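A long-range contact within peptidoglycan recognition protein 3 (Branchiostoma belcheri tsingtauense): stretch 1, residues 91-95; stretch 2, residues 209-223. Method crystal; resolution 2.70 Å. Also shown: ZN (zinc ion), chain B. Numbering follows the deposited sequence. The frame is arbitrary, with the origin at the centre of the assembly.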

# COMPACT_ATOMS: atom_id res chain seq x y z
N VAL A 91 9.04 3.66 -3.17
CA VAL A 91 8.93 4.46 -4.38
C VAL A 91 7.55 4.28 -5.01
O VAL A 91 7.09 3.15 -5.19
CB VAL A 91 10.03 4.10 -5.40
CG1 VAL A 91 9.97 5.02 -6.60
CG2 VAL A 91 11.39 4.19 -4.75
N ILE A 92 6.89 5.39 -5.33
CA ILE A 92 5.55 5.34 -5.89
C ILE A 92 5.57 5.56 -7.41
O ILE A 92 6.21 6.49 -7.91
CB ILE A 92 4.64 6.39 -5.23
CG1 ILE A 92 4.57 6.15 -3.72
CG2 ILE A 92 3.24 6.36 -5.84
CD1 ILE A 92 3.95 4.82 -3.34
N HIS A 93 4.86 4.69 -8.13
CA HIS A 93 4.84 4.74 -9.59
C HIS A 93 3.42 4.90 -10.11
O HIS A 93 2.46 4.61 -9.40
CB HIS A 93 5.44 3.46 -10.16
CG HIS A 93 6.91 3.33 -9.95
ND1 HIS A 93 7.84 3.79 -10.85
CD2 HIS A 93 7.62 2.79 -8.93
CE1 HIS A 93 9.05 3.54 -10.40
NE2 HIS A 93 8.95 2.93 -9.24
N HIS A 94 3.29 5.37 -11.35
CA HIS A 94 2.02 5.25 -12.06
C HIS A 94 2.22 4.42 -13.33
O HIS A 94 3.32 4.35 -13.86
CB HIS A 94 1.35 6.61 -12.33
CG HIS A 94 1.92 7.36 -13.50
ND1 HIS A 94 1.17 8.26 -14.23
CD2 HIS A 94 3.16 7.36 -14.05
CE1 HIS A 94 1.92 8.78 -15.19
NE2 HIS A 94 3.13 8.25 -15.11
N SER A 95 1.15 3.78 -13.79
CA SER A 95 1.23 2.92 -14.96
C SER A 95 1.44 3.75 -16.23
O SER A 95 1.96 3.24 -17.22
CB SER A 95 -0.04 2.09 -15.09
OG SER A 95 -0.10 1.42 -16.33
N ALA A 209 8.22 11.58 -15.53
CA ALA A 209 7.09 12.34 -15.02
C ALA A 209 6.31 11.47 -14.04
O ALA A 209 5.34 11.92 -13.42
CB ALA A 209 6.20 12.80 -16.16
N CYS A 210 6.73 10.22 -13.92
CA CYS A 210 6.14 9.28 -12.96
C CYS A 210 6.32 9.83 -11.55
O CYS A 210 7.38 10.34 -11.22
CB CYS A 210 6.83 7.92 -13.09
SG CYS A 210 5.99 6.53 -12.33
N PRO A 211 5.28 9.71 -10.71
CA PRO A 211 4.02 8.99 -10.93
C PRO A 211 2.89 9.90 -11.41
O PRO A 211 1.74 9.66 -11.04
CB PRO A 211 3.69 8.50 -9.52
CG PRO A 211 4.16 9.62 -8.65
CD PRO A 211 5.38 10.21 -9.32
N GLY A 212 3.20 10.90 -12.22
CA GLY A 212 2.19 11.85 -12.67
C GLY A 212 2.02 12.99 -11.69
O GLY A 212 2.15 12.80 -10.48
N ASN A 213 1.71 14.18 -12.21
CA ASN A 213 1.62 15.39 -11.39
C ASN A 213 0.69 15.31 -10.17
O ASN A 213 1.12 15.57 -9.05
CB ASN A 213 1.22 16.59 -12.25
CG ASN A 213 2.37 17.09 -13.12
OD1 ASN A 213 3.54 16.93 -12.78
ND2 ASN A 213 2.03 17.72 -14.24
N LEU A 214 -0.57 14.97 -10.39
CA LEU A 214 -1.57 15.00 -9.32
C LEU A 214 -1.35 13.95 -8.23
O LEU A 214 -1.49 14.23 -7.03
CB LEU A 214 -2.99 14.90 -9.88
CG LEU A 214 -3.46 16.07 -10.75
CD1 LEU A 214 -4.98 16.12 -10.81
CD2 LEU A 214 -2.92 17.38 -10.21
N LEU A 215 -1.00 12.73 -8.64
CA LEU A 215 -0.67 11.69 -7.68
C LEU A 215 0.57 12.07 -6.88
O LEU A 215 0.64 11.86 -5.66
CB LEU A 215 -0.45 10.35 -8.40
CG LEU A 215 -0.03 9.19 -7.50
CD1 LEU A 215 -1.03 9.01 -6.37
CD2 LEU A 215 0.08 7.91 -8.31
N TYR A 216 1.56 12.65 -7.56
CA TYR A 216 2.77 13.12 -6.91
C TYR A 216 2.46 14.23 -5.91
O TYR A 216 3.10 14.33 -4.87
CB TYR A 216 3.78 13.63 -7.95
CG TYR A 216 5.09 14.11 -7.36
CD1 TYR A 216 6.03 13.22 -6.89
CD2 TYR A 216 5.37 15.47 -7.29
CE1 TYR A 216 7.23 13.65 -6.35
CE2 TYR A 216 6.56 15.92 -6.75
CZ TYR A 216 7.49 15.01 -6.29
OH TYR A 216 8.67 15.45 -5.76
N ASP A 217 1.46 15.05 -6.23
CA ASP A 217 1.01 16.08 -5.31
C ASP A 217 0.36 15.44 -4.09
O ASP A 217 0.58 15.87 -2.96
CB ASP A 217 0.02 17.04 -5.98
CG ASP A 217 0.71 18.06 -6.87
OD1 ASP A 217 1.93 18.28 -6.71
OD2 ASP A 217 0.02 18.66 -7.72
N ASP A 218 -0.44 14.39 -4.31
CA ASP A 218 -1.13 13.73 -3.21
C ASP A 218 -0.16 13.04 -2.25
O ASP A 218 -0.34 13.12 -1.03
CB ASP A 218 -2.17 12.73 -3.74
CG ASP A 218 -3.03 12.14 -2.64
OD1 ASP A 218 -4.01 12.80 -2.22
OD2 ASP A 218 -2.74 11.01 -2.18
N ILE A 219 0.87 12.38 -2.78
CA ILE A 219 1.80 11.65 -1.93
C ILE A 219 2.68 12.53 -1.03
O ILE A 219 3.36 12.02 -0.13
CB ILE A 219 2.70 10.67 -2.73
CG1 ILE A 219 3.65 11.43 -3.65
CG2 ILE A 219 1.85 9.67 -3.50
CD1 ILE A 219 4.62 10.52 -4.37
N LYS A 220 2.67 13.84 -1.26
CA LYS A 220 3.39 14.76 -0.39
C LYS A 220 2.69 14.80 0.97
O LYS A 220 3.33 14.94 2.01
CB LYS A 220 3.39 16.17 -0.97
CG LYS A 220 3.74 16.24 -2.44
CD LYS A 220 5.24 16.25 -2.67
CE LYS A 220 5.63 17.47 -3.49
NZ LYS A 220 4.61 17.76 -4.54
N SER A 221 1.37 14.67 0.93
CA SER A 221 0.55 14.70 2.14
C SER A 221 0.61 13.38 2.90
O SER A 221 0.15 13.29 4.04
CB SER A 221 -0.90 15.03 1.79
OG SER A 221 -1.47 14.01 0.99
N TRP A 222 1.17 12.34 2.28
CA TRP A 222 1.33 11.06 2.95
C TRP A 222 2.43 11.21 3.99
O TRP A 222 3.29 12.08 3.87
CB TRP A 222 1.71 9.94 1.98
CG TRP A 222 0.72 9.67 0.87
CD1 TRP A 222 -0.29 10.48 0.45
CD2 TRP A 222 0.66 8.49 0.05
NE1 TRP A 222 -0.97 9.89 -0.58
CE2 TRP A 222 -0.41 8.67 -0.85
CE3 TRP A 222 1.41 7.31 -0.02
CZ2 TRP A 222 -0.75 7.71 -1.80
CZ3 TRP A 222 1.07 6.36 -0.96
CH2 TRP A 222 0.00 6.56 -1.84
N GLY A 223 2.40 10.37 5.01
CA GLY A 223 3.43 10.40 6.03
C GLY A 223 4.76 9.92 5.50
O GLY A 223 4.82 9.03 4.65
ZN ZN B . 7.78 5.14 -12.33
O HOH W 1 7.95 3.75 -13.70

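The strand 91-94 and the stretch beginning at Ala-209 are joined by a shared zinc ion, a backbone-to-sulfur hydrogen bond and packing of both apolar and ring type, with 397 Å² buried between them. His-93 ND1 (2.0 Å) and Cys-210 SG (2.3 Å) both bind ZN, with a water and one ligand from elsewhere in the structure completing the site. Although the CA-to-CB bond of His-93 points away from the second stretch, its m rotamer, with chi2 near -91°, presents ND1 to the zinc. Cys-210 adopts t, and its sulfur does double duty: besides binding the metal, SG accepts a hydrogen bond from His-94 N (3.1 Å, 165°), tying the strand backbone directly to the metal site.

Buried His-94, in the p rotamer, lays one ring face over Gly-212, whose CA is 4.2 Å from the ring centroid; its ND1 is hydrogen-bonded elsewhere in the structure. A CB on Gly-212 would approach His-94 ND1 to 3.2 Å, and the backbone angles there independently call for glycine.

Ile-92 (m, m) suits its buried place, having no polar side-chain group to satisfy. Its branches spread among buried neighbours: CG2 meets Leu-215 (t, p) CD2 at 4.3 Å, CB meets Ile-219 (p, t) CD1 at 4.2 Å, and CD1 reaches Trp-222 (m) CZ3 at 4.0 Å. The indole is itself anchored by a hydrogen bond from Trp-222 NE1 to Asp-218 OD2 (2.6 Å).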